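Local coordinates for protein D-mannose isomerase (Marinomonas mediterranea, PDB 5X32) that catalyses the reversible isomerisation of D-mannose to D-fructose and, less efficiently, acts on D-lyxose, but does not use D-glucose, at residues 48-53 and 82-87; 96-101 and 105-110. One frame throughout, in Å; residues are numbered along the deposited sequence.

Contact 1 of 2, residues 48-53 and 82-87; sequences NTRHLV and IQYLRQ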
ATOM      1  N   ASN A  48       7.956  19.695   9.724  1.00 53.45           N
ATOM      2  CA  ASN A  48       8.769  20.082   8.596  1.00 55.29           C
ATOM      3  C   ASN A  48       9.104  18.951   7.645  1.00 54.32           C
ATOM      4  O   ASN A  48       8.884  19.064   6.449  1.00 55.56           O
ATOM      5  CB  ASN A  48      10.067  20.707   9.106  1.00 60.44           C
ATOM      6  CG  ASN A  48       9.824  21.963   9.910  1.00 60.95           C
ATOM      7  OD1 ASN A  48       8.988  22.802   9.542  1.00 57.96           O
ATOM      8  ND2 ASN A  48      10.560  22.113  10.998  1.00 58.86           N
ATOM      9  N   THR A  49       9.568  17.832   8.180  1.00 58.28           N
ATOM     10  CA  THR A  49      10.003  16.754   7.321  1.00 53.73           C
ATOM     11  C   THR A  49       8.842  16.142   6.563  1.00 51.67           C
ATOM     12  O   THR A  49       7.824  15.777   7.134  1.00 53.20           O
ATOM     13  CB  THR A  49      10.723  15.692   8.134  1.00 54.87           C
ATOM     14  OG1 THR A  49      11.834  16.309   8.791  1.00 55.14           O
ATOM     15  CG2 THR A  49      11.241  14.574   7.236  1.00 53.99           C
ATOM     16  N   ARG A  50       9.010  16.042   5.256  1.00 48.80           N
ATOM     17  CA  ARG A  50       7.998  15.444   4.421  1.00 54.44           C
ATOM     18  C   ARG A  50       8.552  14.464   3.420  1.00 53.94           C
ATOM     19  O   ARG A  50       9.654  14.626   2.873  1.00 51.84           O
ATOM     20  CB  ARG A  50       7.167  16.517   3.731  1.00 55.29           C
ATOM     21  CG  ARG A  50       6.217  17.118   4.732  1.00 57.32           C
ATOM     22  CD  ARG A  50       5.737  18.471   4.380  1.00 64.31           C
ATOM     23  NE  ARG A  50       5.468  19.228   5.597  1.00 60.14           N
ATOM     24  CZ  ARG A  50       4.482  20.101   5.713  1.00 55.26           C
ATOM     25  NH1 ARG A  50       3.657  20.301   4.693  1.00 57.23           N
ATOM     26  NH2 ARG A  50       4.310  20.749   6.853  1.00 55.30           N
ATOM     27  N   HIS A  51       7.748  13.432   3.207  1.00 50.33           N
ATOM     28  CA  HIS A  51       8.139  12.303   2.387  1.00 53.99           C
ATOM     29  C   HIS A  51       7.136  12.113   1.272  1.00 52.71           C
ATOM     30  O   HIS A  51       5.923  12.217   1.483  1.00 52.24           O
ATOM     31  CB  HIS A  51       8.226  11.034   3.234  1.00 52.40           C
ATOM     32  CG  HIS A  51       8.937   9.906   2.564  1.00 53.22           C
ATOM     33  ND1 HIS A  51       8.438   9.271   1.447  1.00 54.70           N
ATOM     34  CD2 HIS A  51      10.103   9.287   2.863  1.00 55.37           C
ATOM     35  CE1 HIS A  51       9.281   8.328   1.067  1.00 49.86           C
ATOM     36  NE2 HIS A  51      10.296   8.312   1.912  1.00 53.08           N
ATOM     37  N   LEU A  52       7.651  11.793   0.093  1.00 52.69           N
ATOM     38  CA  LEU A  52       6.814  11.629  -1.076  1.00 55.06           C
ATOM     39  C   LEU A  52       5.697  10.607  -0.820  1.00 48.75           C
ATOM     40  O   LEU A  52       4.553  10.828  -1.235  1.00 43.25           O
ATOM     41  CB  LEU A  52       7.668  11.182  -2.259  1.00 56.00           C
ATOM     42  CG  LEU A  52       6.956  11.007  -3.591  1.00 51.20           C
ATOM     43  CD1 LEU A  52       6.386  12.369  -4.056  1.00 49.96           C
ATOM     44  CD2 LEU A  52       7.907  10.398  -4.580  1.00 41.74           C
ATOM     45  N   VAL A  53       6.012   9.530  -0.093  1.00 44.15           N
ATOM     46  CA  VAL A  53       5.032   8.462   0.145  1.00 43.24           C
ATOM     47  C   VAL A  53       3.844   8.967   0.983  1.00 48.96           C
ATOM     48  O   VAL A  53       2.699   8.638   0.683  1.00 46.60           O
ATOM     49  CB  VAL A  53       5.699   7.208   0.807  1.00 54.07           C
ATOM     50  CG1 VAL A  53       4.667   6.130   1.176  1.00 49.61           C
ATOM     51  CG2 VAL A  53       6.732   6.616  -0.126  1.00 48.47           C
ATOM     52  N   ILE A  82      -2.530  17.590  -4.170  1.00 61.35           N
ATOM     53  CA  ILE A  82      -2.021  17.551  -5.535  1.00 61.21           C
ATOM     54  C   ILE A  82      -1.142  18.774  -5.821  1.00 61.53           C
ATOM     55  O   ILE A  82      -0.085  18.666  -6.457  1.00 62.86           O
ATOM     56  CB  ILE A  82      -3.158  17.506  -6.554  1.00 57.66           C
ATOM     57  CG1 ILE A  82      -3.999  16.251  -6.376  1.00 60.79           C
ATOM     58  CG2 ILE A  82      -2.588  17.498  -7.954  1.00 54.18           C
ATOM     59  CD1 ILE A  82      -3.265  14.991  -6.793  1.00 64.99           C
ATOM     60  N   GLN A  83      -1.565  19.932  -5.323  1.00 57.86           N
ATOM     61  CA  GLN A  83      -0.794  21.151  -5.525  1.00 67.88           C
ATOM     62  C   GLN A  83       0.582  20.994  -4.898  1.00 64.12           C
ATOM     63  O   GLN A  83       1.601  21.268  -5.541  1.00 64.75           O
ATOM     64  CB  GLN A  83      -1.528  22.362  -4.942  1.00 63.80           C
ATOM     65  CG  GLN A  83      -2.693  22.819  -5.791  1.00 60.38           C
ATOM     66  CD  GLN A  83      -3.553  23.852  -5.092  1.00 73.82           C
ATOM     67  OE1 GLN A  83      -3.178  24.392  -4.048  1.00 79.76           O
ATOM     68  NE2 GLN A  83      -4.726  24.125  -5.660  1.00 70.16           N
ATOM     69  N   TYR A  84       0.621  20.516  -3.659  1.00 60.19           N
ATOM     70  CA  TYR A  84       1.916  20.320  -3.002  1.00 58.94           C
ATOM     71  C   TYR A  84       2.773  19.310  -3.761  1.00 59.63           C
ATOM     72  O   TYR A  84       4.002  19.423  -3.822  1.00 57.45           O
ATOM     73  CB  TYR A  84       1.735  19.821  -1.591  1.00 58.10           C
ATOM     74  CG  TYR A  84       3.000  19.818  -0.779  1.00 57.43           C
ATOM     75  CD1 TYR A  84       3.511  20.990  -0.253  1.00 52.85           C
ATOM     76  CD2 TYR A  84       3.713  18.637  -0.578  1.00 56.94           C
ATOM     77  CE1 TYR A  84       4.669  20.983   0.501  1.00 58.08           C
ATOM     78  CE2 TYR A  84       4.873  18.620   0.163  1.00 55.02           C
ATOM     79  CZ  TYR A  84       5.349  19.794   0.704  1.00 59.93           C
ATOM     80  OH  TYR A  84       6.511  19.771   1.440  1.00 57.32           O
ATOM     81  N   LEU A  85       2.117  18.301  -4.312  1.00 56.43           N
ATOM     82  CA  LEU A  85       2.838  17.262  -5.015  1.00 58.86           C
ATOM     83  C   LEU A  85       3.561  17.885  -6.190  1.00 60.15           C
ATOM     84  O   LEU A  85       4.766  17.696  -6.365  1.00 57.40           O
ATOM     85  CB  LEU A  85       1.886  16.149  -5.476  1.00 52.55           C
ATOM     86  CG  LEU A  85       2.529  15.012  -6.272  1.00 56.14           C
ATOM     87  CD1 LEU A  85       3.647  14.339  -5.488  1.00 54.92           C
ATOM     88  CD2 LEU A  85       1.475  13.985  -6.667  1.00 56.61           C
ATOM     89  N   ARG A  86       2.831  18.690  -6.955  1.00 65.71           N
ATOM     90  CA  ARG A  86       3.352  19.167  -8.230  1.00 65.02           C
ATOM     91  C   ARG A  86       4.275  20.380  -8.125  1.00 58.62           C
ATOM     92  O   ARG A  86       5.169  20.558  -8.950  1.00 66.21           O
ATOM     93  CB  ARG A  86       2.193  19.497  -9.154  1.00 61.51           C
ATOM     94  CG  ARG A  86       1.199  18.380  -9.287  1.00 61.60           C
ATOM     95  CD  ARG A  86       0.546  18.454 -10.624  1.00 64.05           C
ATOM     96  NE  ARG A  86       1.525  18.135 -11.646  1.00 71.59           N
ATOM     97  CZ  ARG A  86       1.573  18.722 -12.829  1.00 75.20           C
ATOM     98  NH1 ARG A  86       0.698  19.678 -13.126  1.00 75.58           N
ATOM     99  NH2 ARG A  86       2.509  18.362 -13.697  1.00 77.26           N
ATOM    100  N   GLN A  87       4.090  21.203  -7.108  1.00 58.85           N
ATOM    101  CA  GLN A  87       4.884  22.428  -7.021  1.00 65.85           C
ATOM    102  C   GLN A  87       6.110  22.299  -6.133  1.00 66.58           C
ATOM    103  O   GLN A  87       7.094  23.026  -6.312  1.00 66.94           O
ATOM    104  CB  GLN A  87       4.003  23.578  -6.549  1.00 59.99           C
ATOM    105  CG  GLN A  87       2.736  23.666  -7.378  1.00 65.46           C
ATOM    106  CD  GLN A  87       1.760  24.703  -6.880  1.00 74.02           C
ATOM    107  OE1 GLN A  87       1.988  25.359  -5.858  1.00 71.74           O
ATOM    108  NE2 GLN A  87       0.644  24.844  -7.592  1.00 74.97           N
TER
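Arg50 NH2, at the end of the side chain that Tyr84 crosses, is gripped by two groups of the same chain. It forms a salt bridge with the carboxylate of Asp29 and a hydrogen bond with the carbonyl O of Pro47. These partners probably hold the guanidinium in place, while the aliphatic part of Arg50 meets the tyrosine. Arg50 CD lies 3.3 Å from Tyr84 OH, and the Arg50 CD to Tyr84 CZ distance is 3.9 Å. The two side chains cross at about a right angle, with guanidinium and ring planes 45° apart. No hydrogen bond joins them. A chi1 of -170° swings the Tyr84 ring away from its own backbone N and sends the hydroxyl out from the helix to the arginine. Its ring also meets that of His89.

The contact joins strand 49-51 and the start of helix 52-69 to the end of the next helix, 72-89. The two helices run one after the other in the all-helical barrel of this epimerase family, an (alpha/alpha)6 fold. His51 is the N-cap of helix 52-69. His51 ND1 accepts from Val53 N at 2.9 Å, with the donor in the plane of the ring.

Alongside, one methyl of each leucine does the touching, at 3.7 Å between Leu52 CD1 and Leu85 CD1. The same leucines extend the apolar packing, Leu52 onto Tyr96 and Leu85 onto Tyr122 of helix 112-127.

Contact 2 of 2, residues 96-101 and 105-110; sequences YVWLLD and NLDETN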
ATOM      1  N   TYR A  96      10.730  13.131  -8.706  1.00 73.65           N
ATOM      2  CA  TYR A  96      10.096  13.680  -7.512  1.00 58.91           C
ATOM      3  C   TYR A  96      11.013  13.615  -6.315  1.00 55.81           C
ATOM      4  O   TYR A  96      11.697  12.618  -6.092  1.00 53.86           O
ATOM      5  CB  TYR A  96       8.793  12.950  -7.204  1.00 49.60           C
ATOM      6  CG  TYR A  96       7.708  13.245  -8.213  1.00 59.89           C
ATOM      7  CD1 TYR A  96       7.744  12.681  -9.490  1.00 57.88           C
ATOM      8  CD2 TYR A  96       6.648  14.084  -7.894  1.00 56.44           C
ATOM      9  CE1 TYR A  96       6.757  12.945 -10.420  1.00 55.73           C
ATOM     10  CE2 TYR A  96       5.649  14.350  -8.819  1.00 59.64           C
ATOM     11  CZ  TYR A  96       5.709  13.774 -10.081  1.00 56.27           C
ATOM     12  OH  TYR A  96       4.719  14.029 -11.006  1.00 55.30           O
ATOM     13  N   VAL A  97      11.031  14.709  -5.559  1.00 56.32           N
ATOM     14  CA  VAL A  97      11.806  14.787  -4.333  1.00 55.37           C
ATOM     15  C   VAL A  97      11.302  13.712  -3.346  1.00 53.94           C
ATOM     16  O   VAL A  97      10.103  13.621  -3.053  1.00 51.40           O
ATOM     17  CB  VAL A  97      11.716  16.205  -3.721  1.00 54.63           C
ATOM     18  CG1 VAL A  97      12.443  16.274  -2.381  1.00 49.71           C
ATOM     19  CG2 VAL A  97      12.295  17.223  -4.696  1.00 56.60           C
ATOM     20  N   TRP A  98      12.224  12.874  -2.884  1.00 51.11           N
ATOM     21  CA  TRP A  98      11.904  11.746  -2.013  1.00 54.30           C
ATOM     22  C   TRP A  98      11.714  12.249  -0.593  1.00 58.68           C
ATOM     23  O   TRP A  98      10.741  11.892   0.086  1.00 56.90           O
ATOM     24  CB  TRP A  98      13.014  10.697  -2.111  1.00 54.20           C
ATOM     25  CG  TRP A  98      12.836   9.414  -1.349  1.00 58.72           C
ATOM     26  CD1 TRP A  98      13.572   8.976  -0.276  1.00 54.68           C
ATOM     27  CD2 TRP A  98      11.867   8.390  -1.609  1.00 56.76           C
ATOM     28  NE1 TRP A  98      13.133   7.746   0.124  1.00 54.92           N
ATOM     29  CE2 TRP A  98      12.084   7.362  -0.672  1.00 55.80           C
ATOM     30  CE3 TRP A  98      10.842   8.241  -2.548  1.00 51.61           C
ATOM     31  CZ2 TRP A  98      11.309   6.208  -0.639  1.00 46.72           C
ATOM     32  CZ3 TRP A  98      10.072   7.098  -2.507  1.00 52.22           C
ATOM     33  CH2 TRP A  98      10.310   6.096  -1.556  1.00 55.30           C
ATOM     34  N   LEU A  99      12.622  13.115  -0.153  1.00 58.47           N
ATOM     35  CA  LEU A  99      12.505  13.636   1.203  1.00 54.80           C
ATOM     36  C   LEU A  99      12.901  15.109   1.288  1.00 55.11           C
ATOM     37  O   LEU A  99      13.901  15.529   0.697  1.00 51.70           O
ATOM     38  CB  LEU A  99      13.382  12.817   2.144  1.00 52.71           C
ATOM     39  CG  LEU A  99      12.989  12.912   3.611  1.00 55.99           C
ATOM     40  CD1 LEU A  99      11.670  12.171   3.839  1.00 55.03           C
ATOM     41  CD2 LEU A  99      14.088  12.394   4.502  1.00 59.10           C
ATOM     42  N   LEU A 100      12.172  15.888   2.079  1.00 57.17           N
ATOM     43  CA  LEU A 100      12.441  17.323   2.113  1.00 56.03           C
ATOM     44  C   LEU A 100      12.113  17.962   3.459  1.00 60.27           C
ATOM     45  O   LEU A 100      11.226  17.502   4.174  1.00 61.89           O
ATOM     46  CB  LEU A 100      11.661  18.008   0.975  1.00 49.97           C
ATOM     47  CG  LEU A 100      10.129  17.891   0.975  1.00 50.61           C
ATOM     48  CD1 LEU A 100       9.461  18.930   1.891  1.00 57.63           C
ATOM     49  CD2 LEU A 100       9.542  17.950  -0.426  1.00 42.76           C
ATOM     50  N   ASP A 101      12.820  19.039   3.785  1.00 62.14           N
ATOM     51  CA  ASP A 101      12.565  19.829   4.994  1.00 60.65           C
ATOM     52  C   ASP A 101      12.438  21.283   4.584  1.00 63.60           C
ATOM     53  O   ASP A 101      13.426  21.900   4.195  1.00 62.35           O
ATOM     54  CB  ASP A 101      13.707  19.667   6.016  1.00 63.79           C
ATOM     55  CG  ASP A 101      13.443  20.400   7.346  1.00 71.32           C
ATOM     56  OD1 ASP A 101      12.657  21.370   7.354  1.00 75.26           O
ATOM     57  OD2 ASP A 101      14.051  20.029   8.384  1.00 73.23           O
ATOM     58  N   ASN A 105      15.682  20.325  -0.079  1.00 55.38           N
ATOM     59  CA  ASN A 105      15.574  18.904  -0.368  1.00 48.83           C
ATOM     60  C   ASN A 105      16.619  18.098   0.380  1.00 52.86           C
ATOM     61  O   ASN A 105      17.810  18.417   0.341  1.00 47.13           O
ATOM     62  CB  ASN A 105      15.709  18.619  -1.859  1.00 53.36           C
ATOM     63  CG  ASN A 105      14.651  19.303  -2.690  1.00 49.68           C
ATOM     64  OD1 ASN A 105      13.673  19.845  -2.174  1.00 47.63           O
ATOM     65  ND2 ASN A 105      14.802  19.201  -3.996  1.00 54.02           N
ATOM     66  N   LEU A 106      16.164  17.026   1.029  1.00 57.68           N
ATOM     67  CA  LEU A 106      17.034  16.165   1.813  1.00 54.21           C
ATOM     68  C   LEU A 106      17.490  14.982   0.975  1.00 56.13           C
ATOM     69  O   LEU A 106      18.639  14.535   1.070  1.00 55.84           O
ATOM     70  CB  LEU A 106      16.311  15.647   3.044  1.00 59.28           C
ATOM     71  CG  LEU A 106      15.839  16.634   4.106  1.00 58.79           C
ATOM     72  CD1 LEU A 106      15.064  15.867   5.153  1.00 46.00           C
ATOM     73  CD2 LEU A 106      17.012  17.387   4.714  1.00 54.43           C
ATOM     74  N   ASP A 107      16.561  14.461   0.180  1.00 53.41           N
ATOM     75  CA  ASP A 107      16.836  13.327  -0.682  1.00 54.44           C
ATOM     76  C   ASP A 107      16.137  13.482  -2.024  1.00 55.39           C
ATOM     77  O   ASP A 107      14.898  13.580  -2.080  1.00 53.36           O
ATOM     78  CB  ASP A 107      16.400  12.030   0.002  1.00 54.67           C
ATOM     79  CG  ASP A 107      17.124  10.824  -0.536  1.00 61.02           C
ATOM     80  OD1 ASP A 107      17.852  10.963  -1.537  1.00 62.40           O
ATOM     81  OD2 ASP A 107      16.998   9.734   0.064  1.00 71.64           O
ATOM     82  N   GLU A 108      16.925  13.479  -3.097  1.00 51.75           N
ATOM     83  CA  GLU A 108      16.387  13.690  -4.428  1.00 59.31           C
ATOM     84  C   GLU A 108      16.495  12.427  -5.272  1.00 60.30           C
ATOM     85  O   GLU A 108      16.225  12.450  -6.474  1.00 61.00           O
ATOM     86  CB  GLU A 108      17.114  14.851  -5.118  1.00 60.84           C
ATOM     87  CG  GLU A 108      17.066  16.147  -4.327  1.00 65.56           C
ATOM     88  CD  GLU A 108      17.636  17.330  -5.089  1.00 72.66           C
ATOM     89  OE1 GLU A 108      18.625  17.940  -4.616  1.00 76.40           O
ATOM     90  OE2 GLU A 108      17.085  17.646  -6.164  1.00 72.61           O
ATOM     91  N   THR A 109      16.874  11.324  -4.637  1.00 60.13           N
ATOM     92  CA  THR A 109      16.965  10.050  -5.334  1.00 62.86           C
ATOM     93  C   THR A 109      15.615   9.657  -5.896  1.00 59.65           C
ATOM     94  O   THR A 109      14.577   9.897  -5.285  1.00 59.70           O
ATOM     95  CB  THR A 109      17.454   8.926  -4.441  1.00 54.86           C
ATOM     96  OG1 THR A 109      18.752   9.251  -3.937  1.00 52.67           O
ATOM     97  CG2 THR A 109      17.560   7.658  -5.245  1.00 60.11           C
ATOM     98  N   ASN A 110      15.644   9.084  -7.087  1.00 66.54           N
ATOM     99  CA  ASN A 110      14.444   8.619  -7.743  1.00 66.23           C
ATOM    100  C   ASN A 110      14.138   7.166  -7.407  1.00 64.60           C
ATOM    101  O   ASN A 110      14.875   6.253  -7.777  1.00 65.59           O
ATOM    102  CB  ASN A 110      14.584   8.811  -9.239  1.00 61.93           C
ATOM    103  CG  ASN A 110      14.562  10.255  -9.611  1.00 67.79           C
ATOM    104  OD1 ASN A 110      13.520  10.918  -9.514  1.00 70.10           O
ATOM    105  ND2 ASN A 110      15.714  10.776 -10.011  1.00 69.53           N
TER
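Leu99 O takes two backbone bonds from the facing segment, from Leu106 N at 2.7 Å and from Asp107 N at 2.9 Å. Both donors come from the same face of its carbonyl plane. Asp107 O also takes two bonds. Leu99 N reaches Asp107 O at 3.0 Å, nearly straight (168°) and on a lone pair, whereas Trp98 N is tilted from the carbonyl plane and its bond is more bent (133°).

Asp107 OD1 bonds within its own segment. In an Asx turn Asp107 OD1 accepts from Thr109 N, 3.3 Å away, and also from Thr109 OG1. The Asp107 carboxylate, turned away from its own N by a chi1 of -157°, lies alongside Trp98. Asp107 OD2 is 3.5 Å from Trp98 CD1, and carboxylate and indole planes are almost perpendicular. Replacing Asp107 with alanine would probably leave Thr109 N and OG1 without this acceptor and set the turn free to move.

Leu99 shares the Asp107 face and packs CD2 against Leu106 CD1 at 3.7 Å. On the other face Leu100 pairs with Asn105. The Asn105 amide crosses Val97, with ND2 3.3 Å from Val97 CG2, while its OD1 bonds to Arg88. The Trp98 ring also stacks on that of His111.

The register slips by one residue between Leu99 and Leu100. Trp98 and Leu99 both face Asp107, and Leu106 and Asp107 both face Leu99: classic beta bulges in a short antiparallel hairpin.

In the fold
From the N terminus, the chain passes through strand 49-51 into helix 52-69, turns, and returns along helix 72-89. Contact 1 closes this loop of 28 residues, almost all helical. A short connection then leads to strand 99-101 and strand 104-111, where contact 2 closes a tight hairpin with three residues between its segments. The contacts follow in series and neither nest nor cross. They still touch, since strand 49-51 lies next to strand 99-101 in one antiparallel sheet. Probable backbone bonds link Arg50 with Leu100 and Leu52 with Trp98. Together the contacts tie two successive helices to this sheet, away from His251 and His380, the catalytic residues inferred by similarity.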